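Local coordinates for protein putative adhesin (Komagataella phaffii, PDB 5FX8) that is a putative cell-surface adhesin that may take part in cell-cell interaction, the crystallised piece being its N-terminal domain, at residues C[177-182]-C[249-254]; C[29-34]-C[102-107]; C[161-166]-C[267-272]. All coordinates share one frame; numbering follows the deposited sequence.

How the contacts relate
Contacts 1 and 3 belong to the second cohesin-like domain, one in each of its five-stranded sheets; contact 2 belongs to the first, its centre about 52 Å from that of contact 1. Along the chain contact 1 is nested in the loop closed by contact 3. All three join antiparallel neighbours and are partly buried, with exposed residues (T102, D103) taking part only in contact 2. The lipoxygenase chain touches contact 1; no other protein chain of the assembly touches contacts 2 and 3. Contact 1 is a ladder lined by isoleucines and a phenylalanine, contact 2 adds a glutamate carboxylate accepting bonds from residues following the strand end, and contact 3 is a short ladder ending in glycines and a leucine.

Contact 1. Residues C[177-182]-C[249-254]; sequences TNIDIS and LSFAGE
F251 and I179 form an antiparallel hydrogen-bonded pair, and the phenylalanine side chain can be traced outward from there. Its CB lies 3.9 Å from I179 CB, on the face that I181 and L249 share. CG, set anti to F251's own carbonyl carbon (chi1 -73°), starts the ring on this same face. Farther out, F251 CE2 is 4.3 Å from I181 CD1, a methyl that meets the ring at its edge, near the ring plane. I179 CB stands oblique to the same ring. Y197 also meets the F251 ring, edge to face.

The backbone evidence for the pairing is two bonds at each hydrogen-bonded pair: F251 N to I179 O is 2.6 Å and I179 N to F251 O 2.8 Å, while I181 N to L249 O and L249 N to I181 O are each 2.7 Å. The N-to-C directions of the strand segments differ by 172°, so the ladder is almost exactly antiparallel. The other face is mostly polar. There S250 OG sits 3.3 Å from D180 OD1, a weak and unsettled bond, since S239 OG is a hydrogen-bond partner of the same hydroxyl. N178 ND2 passes 3.7 Å from A252 CB and is hydrogen-bonded to E238 OE1. Past the strand end, E254 forms a salt bridge with R403 of the lipoxygenase chain.

Strand 237-242 flanks 246-252, and strand 275-286 flanks 176-186, where T177 and N178 both face T285 in a classic beta bulge. L261 and V263 of strand 260-268, in the other sheet of the domain, pack on the apolar face.

Contact 2. Residues C[29-34]-C[102-107]; sequences FVFSTA and TDLEGV
E105 reaches across to S32 and T33, and its OE2 accepts two hydrogen bonds. S32 OG lies 3.0 Å from E105 OE2, on the syn lone pair, the side of the other carboxylate oxygen. The T33 backbone N, 3.1 Å from E105 OE2, makes a nearly straight bond (173° at the hydrogen) but arrives from above the carboxylate plane. A bend of the glutamate chain at chi2 (-63°) places CD near S32 CA; OE2 thereby meets both S32 OG and T33 N, just past the end of strand 25-31. A weak bond runs from L104 N to T33 OG1.

Regular pairing resumes at F31 and G106, with F31 N to G106 O at 2.7 Å and G106 N to F31 O at 3.0 Å. Apolar packing follows on the F31 face: the F31 and L104 side chains lie side by side, pointing the same way, with F31 CD2 3.9 Å from L104 CD1. F92 and F314 add rings to this face. On the other face V30 CG2 and V107 CG2 are 4.3 Å apart.

The arrangement is an antiparallel pairing of strand 25-31 with strand 101-114, within the mixed sheet of the first cohesin-like domain.

Contact 3. Residues C[161-166]-C[267-272]; sequences GGVEWF and SNLADD
V163 and L269 cross obliquely, the closest side-chain approach being V163 CG2 to L269 CD1 at 3.4 Å. In L269, CG is anti to the carbonyl carbon (chi1 -55°), beside L269's own N; L269 CG lies 3.7 Å from G162 N, and L269 CB is near G161 O. The leucine thus covers the glycine pair with its CB and branch point and meets the valine with one methyl.

V163 is turned so that CG1 is roughly anti to its own N (chi1 -153°). This leaves CG2 for L269, while CG1 lies over one face of the W165 ring system, 4.0 Å above its plane and offset toward the rim. The indole meets the second strand differently: W165 NE1, at the ring edge, is 4.1 Å from S267 CB, which lies near the ring plane. S267 holds OG anti to its backbone N, and that hydroxyl is hydrogen-bonded to Q185 OE1.

In the backbone, V163 and S267 form an antiparallel hydrogen-bonded pair. V163 N to S267 O is 2.9 Å, with a nearly straight angle of 172° at the hydrogen, and S267 N to V163 O is 2.8 Å. A further bond, L269 N to G161 O at 2.6 Å, comes from above the carbonyl plane. A cis peptide joins G161 to G162, where strand 162-170 begins.

F303 of strand 294-304 touches V163, W165 and L269, and V276 touches W165 and L269, so this apolar face turns toward the other sheet of the domain. The chemistry therefore implies a division of labour: main-chain bonds fix the register, whereas valine, leucine and indole supply the hydrophobic surface between the two sheets.

Contact 1. Residues C[177-182]-C[249-254]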
# COMPACT_ATOMS: atom_id res chain seq x y z
N THR C 177 -16.78 -18.98 13.39
CA THR C 177 -15.50 -18.30 13.58
C THR C 177 -14.80 -18.66 14.89
O THR C 177 -13.57 -18.71 14.92
CB THR C 177 -15.67 -16.77 13.54
OG1 THR C 177 -16.39 -16.31 14.69
CG2 THR C 177 -16.44 -16.37 12.30
N ASN C 178 -15.54 -18.93 15.96
CA ASN C 178 -14.92 -19.32 17.22
C ASN C 178 -15.69 -20.47 17.85
O ASN C 178 -16.90 -20.60 17.69
CB ASN C 178 -14.83 -18.14 18.18
CG ASN C 178 -13.99 -17.03 17.62
OD1 ASN C 178 -14.44 -16.28 16.77
ND2 ASN C 178 -12.75 -16.94 18.09
N ILE C 179 -14.95 -21.32 18.55
CA ILE C 179 -15.50 -22.49 19.20
C ILE C 179 -14.95 -22.58 20.60
O ILE C 179 -13.73 -22.62 20.79
CB ILE C 179 -15.17 -23.78 18.43
CG1 ILE C 179 -15.70 -23.68 17.00
CG2 ILE C 179 -15.73 -24.96 19.17
CD1 ILE C 179 -15.42 -24.89 16.16
N ASP C 180 -15.84 -22.62 21.58
CA ASP C 180 -15.51 -22.80 22.99
C ASP C 180 -16.08 -24.11 23.51
O ASP C 180 -17.27 -24.37 23.35
CB ASP C 180 -16.05 -21.65 23.81
CG ASP C 180 -15.60 -20.33 23.30
OD1 ASP C 180 -14.38 -20.18 23.09
OD2 ASP C 180 -16.46 -19.45 23.09
N ILE C 181 -15.26 -24.92 24.17
CA ILE C 181 -15.66 -26.22 24.67
C ILE C 181 -15.20 -26.37 26.11
O ILE C 181 -14.07 -26.02 26.45
CB ILE C 181 -15.08 -27.35 23.79
CG1 ILE C 181 -15.64 -27.27 22.39
CG2 ILE C 181 -15.41 -28.69 24.35
CD1 ILE C 181 -14.73 -27.84 21.37
N SER C 182 -16.07 -26.88 26.97
CA SER C 182 -15.67 -27.33 28.30
C SER C 182 -16.41 -28.61 28.65
O SER C 182 -17.59 -28.75 28.35
CB SER C 182 -15.95 -26.27 29.34
OG SER C 182 -17.33 -26.04 29.39
N LEU C 249 -11.34 -25.80 26.33
CA LEU C 249 -10.69 -25.78 25.03
C LEU C 249 -11.37 -24.73 24.16
O LEU C 249 -12.58 -24.55 24.26
CB LEU C 249 -10.78 -27.16 24.40
CG LEU C 249 -10.02 -27.41 23.12
CD1 LEU C 249 -8.56 -27.08 23.31
CD2 LEU C 249 -10.19 -28.85 22.80
N SER C 250 -10.59 -24.05 23.32
CA SER C 250 -11.12 -23.02 22.44
C SER C 250 -10.45 -23.05 21.07
O SER C 250 -9.26 -23.36 20.95
CB SER C 250 -10.92 -21.62 23.02
OG SER C 250 -11.57 -21.51 24.24
N PHE C 251 -11.19 -22.66 20.05
CA PHE C 251 -10.70 -22.70 18.69
C PHE C 251 -11.07 -21.42 17.96
O PHE C 251 -12.18 -20.90 18.10
CB PHE C 251 -11.27 -23.87 17.91
CG PHE C 251 -10.72 -25.22 18.28
CD1 PHE C 251 -9.53 -25.67 17.73
CD2 PHE C 251 -11.43 -26.06 19.12
CE1 PHE C 251 -9.04 -26.94 18.03
CE2 PHE C 251 -10.95 -27.32 19.43
CZ PHE C 251 -9.76 -27.75 18.88
N ALA C 252 -10.14 -20.90 17.18
CA ALA C 252 -10.40 -19.80 16.26
C ALA C 252 -9.92 -20.25 14.90
O ALA C 252 -8.79 -20.71 14.77
CB ALA C 252 -9.68 -18.52 16.67
N GLY C 253 -10.78 -20.16 13.91
CA GLY C 253 -10.37 -20.63 12.61
C GLY C 253 -11.57 -20.72 11.71
O GLY C 253 -12.70 -20.42 12.10
N GLU C 254 -11.31 -21.12 10.50
CA GLU C 254 -12.32 -21.13 9.47
C GLU C 254 -12.74 -22.57 9.29
O GLU C 254 -11.97 -23.40 8.80
CB GLU C 254 -11.78 -20.51 8.18
CG GLU C 254 -11.24 -19.08 8.32
CD GLU C 254 -12.35 -18.02 8.37
OE1 GLU C 254 -12.88 -17.63 7.31
OE2 GLU C 254 -12.71 -17.58 9.48

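Contact 2. Residues C[29-34]-C[102-107]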
# COMPACT_ATOMS: atom_id res chain seq x y z
N PHE C 29 -40.10 -55.47 27.51
CA PHE C 29 -41.06 -56.57 27.47
C PHE C 29 -42.23 -56.19 28.36
O PHE C 29 -42.12 -56.18 29.58
CB PHE C 29 -40.40 -57.88 27.93
CG PHE C 29 -39.29 -58.33 27.04
CD1 PHE C 29 -37.99 -57.90 27.26
CD2 PHE C 29 -39.54 -59.14 25.96
CE1 PHE C 29 -36.96 -58.29 26.44
CE2 PHE C 29 -38.52 -59.55 25.14
CZ PHE C 29 -37.22 -59.12 25.39
N VAL C 30 -43.33 -55.83 27.74
CA VAL C 30 -44.51 -55.37 28.46
C VAL C 30 -45.33 -56.58 28.87
O VAL C 30 -45.59 -57.47 28.06
CB VAL C 30 -45.33 -54.41 27.59
CG1 VAL C 30 -46.57 -53.91 28.32
CG2 VAL C 30 -44.47 -53.25 27.19
N PHE C 31 -45.75 -56.60 30.14
CA PHE C 31 -46.57 -57.66 30.71
C PHE C 31 -47.89 -57.08 31.16
O PHE C 31 -47.90 -56.10 31.92
CB PHE C 31 -45.87 -58.34 31.88
CG PHE C 31 -44.65 -59.13 31.50
CD1 PHE C 31 -43.43 -58.52 31.34
CD2 PHE C 31 -44.73 -60.49 31.34
CE1 PHE C 31 -42.33 -59.24 31.02
CE2 PHE C 31 -43.62 -61.21 31.02
CZ PHE C 31 -42.42 -60.57 30.86
N SER C 32 -48.98 -57.67 30.71
CA SER C 32 -50.31 -57.20 31.07
C SER C 32 -51.28 -58.37 31.07
O SER C 32 -51.03 -59.42 30.49
CB SER C 32 -50.81 -56.12 30.12
OG SER C 32 -52.14 -55.74 30.43
N THR C 33 -52.40 -58.18 31.76
CA THR C 33 -53.51 -59.12 31.73
C THR C 33 -54.79 -58.31 31.62
O THR C 33 -55.04 -57.43 32.44
CB THR C 33 -53.50 -60.00 32.98
OG1 THR C 33 -53.35 -59.19 34.15
CG2 THR C 33 -52.35 -60.92 32.96
N ALA C 34 -55.55 -58.54 30.56
CA ALA C 34 -56.88 -57.96 30.41
C ALA C 34 -57.90 -58.94 29.85
O ALA C 34 -59.08 -58.60 29.80
CB ALA C 34 -56.83 -56.71 29.52
N THR C 102 -53.08 -64.35 39.10
CA THR C 102 -54.29 -63.76 38.55
C THR C 102 -54.02 -62.45 37.82
O THR C 102 -54.63 -62.19 36.78
CB THR C 102 -55.31 -63.52 39.65
OG1 THR C 102 -55.00 -62.30 40.31
CG2 THR C 102 -55.22 -64.63 40.66
N ASP C 103 -53.13 -61.61 38.35
CA ASP C 103 -52.86 -60.29 37.79
C ASP C 103 -51.37 -60.10 37.58
O ASP C 103 -50.55 -60.51 38.41
CB ASP C 103 -53.38 -59.18 38.70
CG ASP C 103 -54.88 -59.20 38.84
OD1 ASP C 103 -55.55 -59.76 37.95
OD2 ASP C 103 -55.39 -58.67 39.85
N LEU C 104 -51.02 -59.46 36.47
CA LEU C 104 -49.63 -59.17 36.16
C LEU C 104 -49.58 -57.90 35.34
O LEU C 104 -50.12 -57.86 34.23
CB LEU C 104 -48.98 -60.32 35.38
CG LEU C 104 -47.62 -60.85 35.84
CD1 LEU C 104 -46.74 -61.16 34.65
CD2 LEU C 104 -46.91 -59.92 36.81
N GLU C 105 -48.92 -56.86 35.86
CA GLU C 105 -48.67 -55.64 35.11
C GLU C 105 -47.24 -55.20 35.36
O GLU C 105 -46.88 -54.93 36.51
CB GLU C 105 -49.63 -54.52 35.51
CG GLU C 105 -51.08 -54.79 35.22
CD GLU C 105 -51.38 -54.95 33.75
OE1 GLU C 105 -50.60 -54.44 32.91
OE2 GLU C 105 -52.41 -55.58 33.43
N GLY C 106 -46.45 -55.09 34.30
CA GLY C 106 -45.10 -54.58 34.46
C GLY C 106 -44.37 -54.52 33.14
O GLY C 106 -44.87 -54.95 32.10
N VAL C 107 -43.17 -53.96 33.19
CA VAL C 107 -42.29 -53.88 32.03
C VAL C 107 -40.90 -54.35 32.43
O VAL C 107 -40.28 -53.78 33.34
CB VAL C 107 -42.23 -52.45 31.44
CG1 VAL C 107 -41.36 -52.47 30.20
CG2 VAL C 107 -43.61 -51.88 31.14

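Contact 3. Residues C[161-166]-C[267-272]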
# COMPACT_ATOMS: atom_id res chain seq x y z
N GLY C 161 -9.91 -48.75 29.40
CA GLY C 161 -9.59 -47.61 30.24
C GLY C 161 -10.68 -47.04 31.12
O GLY C 161 -10.57 -47.14 32.32
N GLY C 162 -11.71 -46.43 30.54
CA GLY C 162 -11.74 -46.20 29.13
C GLY C 162 -12.97 -45.66 28.45
O GLY C 162 -13.77 -46.44 27.95
N VAL C 163 -13.13 -44.33 28.40
CA VAL C 163 -14.04 -43.68 27.47
C VAL C 163 -13.25 -42.74 26.59
O VAL C 163 -12.51 -41.89 27.10
CB VAL C 163 -15.12 -42.85 28.18
CG1 VAL C 163 -16.34 -42.79 27.29
CG2 VAL C 163 -15.42 -43.38 29.49
N GLU C 164 -13.43 -42.85 25.30
CA GLU C 164 -12.99 -41.82 24.38
C GLU C 164 -14.23 -41.02 24.00
O GLU C 164 -15.20 -41.58 23.48
CB GLU C 164 -12.31 -42.42 23.17
CG GLU C 164 -11.63 -41.40 22.29
CD GLU C 164 -10.93 -42.02 21.11
OE1 GLU C 164 -11.12 -43.23 20.84
OE2 GLU C 164 -10.18 -41.26 20.45
N TRP C 165 -14.22 -39.73 24.31
CA TRP C 165 -15.30 -38.84 23.95
C TRP C 165 -14.97 -38.17 22.63
O TRP C 165 -13.82 -37.84 22.37
CB TRP C 165 -15.50 -37.76 25.00
CG TRP C 165 -15.87 -38.23 26.32
CD1 TRP C 165 -15.05 -38.35 27.40
CD2 TRP C 165 -17.17 -38.60 26.76
NE1 TRP C 165 -15.76 -38.78 28.49
CE2 TRP C 165 -17.07 -38.95 28.12
CE3 TRP C 165 -18.41 -38.69 26.13
CZ2 TRP C 165 -18.16 -39.39 28.86
CZ3 TRP C 165 -19.50 -39.11 26.87
CH2 TRP C 165 -19.36 -39.45 28.22
N PHE C 166 -16.00 -38.00 21.79
CA PHE C 166 -15.90 -37.23 20.55
C PHE C 166 -16.89 -36.08 20.63
O PHE C 166 -18.07 -36.30 20.93
CB PHE C 166 -16.20 -38.07 19.31
CG PHE C 166 -15.12 -39.06 18.96
CD1 PHE C 166 -13.85 -38.94 19.49
CD2 PHE C 166 -15.37 -40.09 18.08
CE1 PHE C 166 -12.85 -39.84 19.18
CE2 PHE C 166 -14.37 -41.00 17.77
CZ PHE C 166 -13.10 -40.87 18.32
N SER C 267 -10.68 -40.50 28.71
CA SER C 267 -10.93 -40.53 30.14
C SER C 267 -10.66 -41.95 30.64
O SER C 267 -11.38 -42.88 30.28
CB SER C 267 -12.35 -40.09 30.45
OG SER C 267 -12.56 -40.00 31.84
N ASN C 268 -9.63 -42.11 31.47
CA ASN C 268 -9.37 -43.37 32.13
C ASN C 268 -10.31 -43.56 33.33
O ASN C 268 -10.57 -42.62 34.08
CB ASN C 268 -7.92 -43.44 32.57
CG ASN C 268 -6.97 -43.53 31.40
OD1 ASN C 268 -7.14 -44.40 30.54
ND2 ASN C 268 -5.99 -42.64 31.33
N LEU C 269 -10.82 -44.78 33.49
CA LEU C 269 -11.76 -45.10 34.56
C LEU C 269 -11.21 -46.17 35.48
O LEU C 269 -10.44 -47.04 35.07
CB LEU C 269 -13.09 -45.58 33.98
CG LEU C 269 -13.74 -44.62 32.98
CD1 LEU C 269 -14.88 -45.29 32.24
CD2 LEU C 269 -14.22 -43.38 33.69
N ALA C 270 -11.61 -46.12 36.75
CA ALA C 270 -11.35 -47.24 37.64
C ALA C 270 -12.12 -48.45 37.16
O ALA C 270 -13.17 -48.34 36.54
CB ALA C 270 -11.75 -46.91 39.07
N ASP C 271 -11.59 -49.63 37.47
CA ASP C 271 -12.25 -50.85 37.01
C ASP C 271 -13.61 -51.06 37.66
O ASP C 271 -14.43 -51.79 37.10
CB ASP C 271 -11.37 -52.06 37.25
CG ASP C 271 -10.31 -52.22 36.20
OD1 ASP C 271 -10.45 -51.62 35.11
OD2 ASP C 271 -9.33 -52.96 36.45
N ASP C 272 -13.89 -50.44 38.80
CA ASP C 272 -15.16 -50.59 39.49
C ASP C 272 -16.18 -49.53 39.09
O ASP C 272 -17.16 -49.32 39.81
CB ASP C 272 -14.96 -50.55 41.00
CG ASP C 272 -14.56 -49.18 41.50
OD1 ASP C 272 -13.35 -48.88 41.54
OD2 ASP C 272 -15.46 -48.40 41.88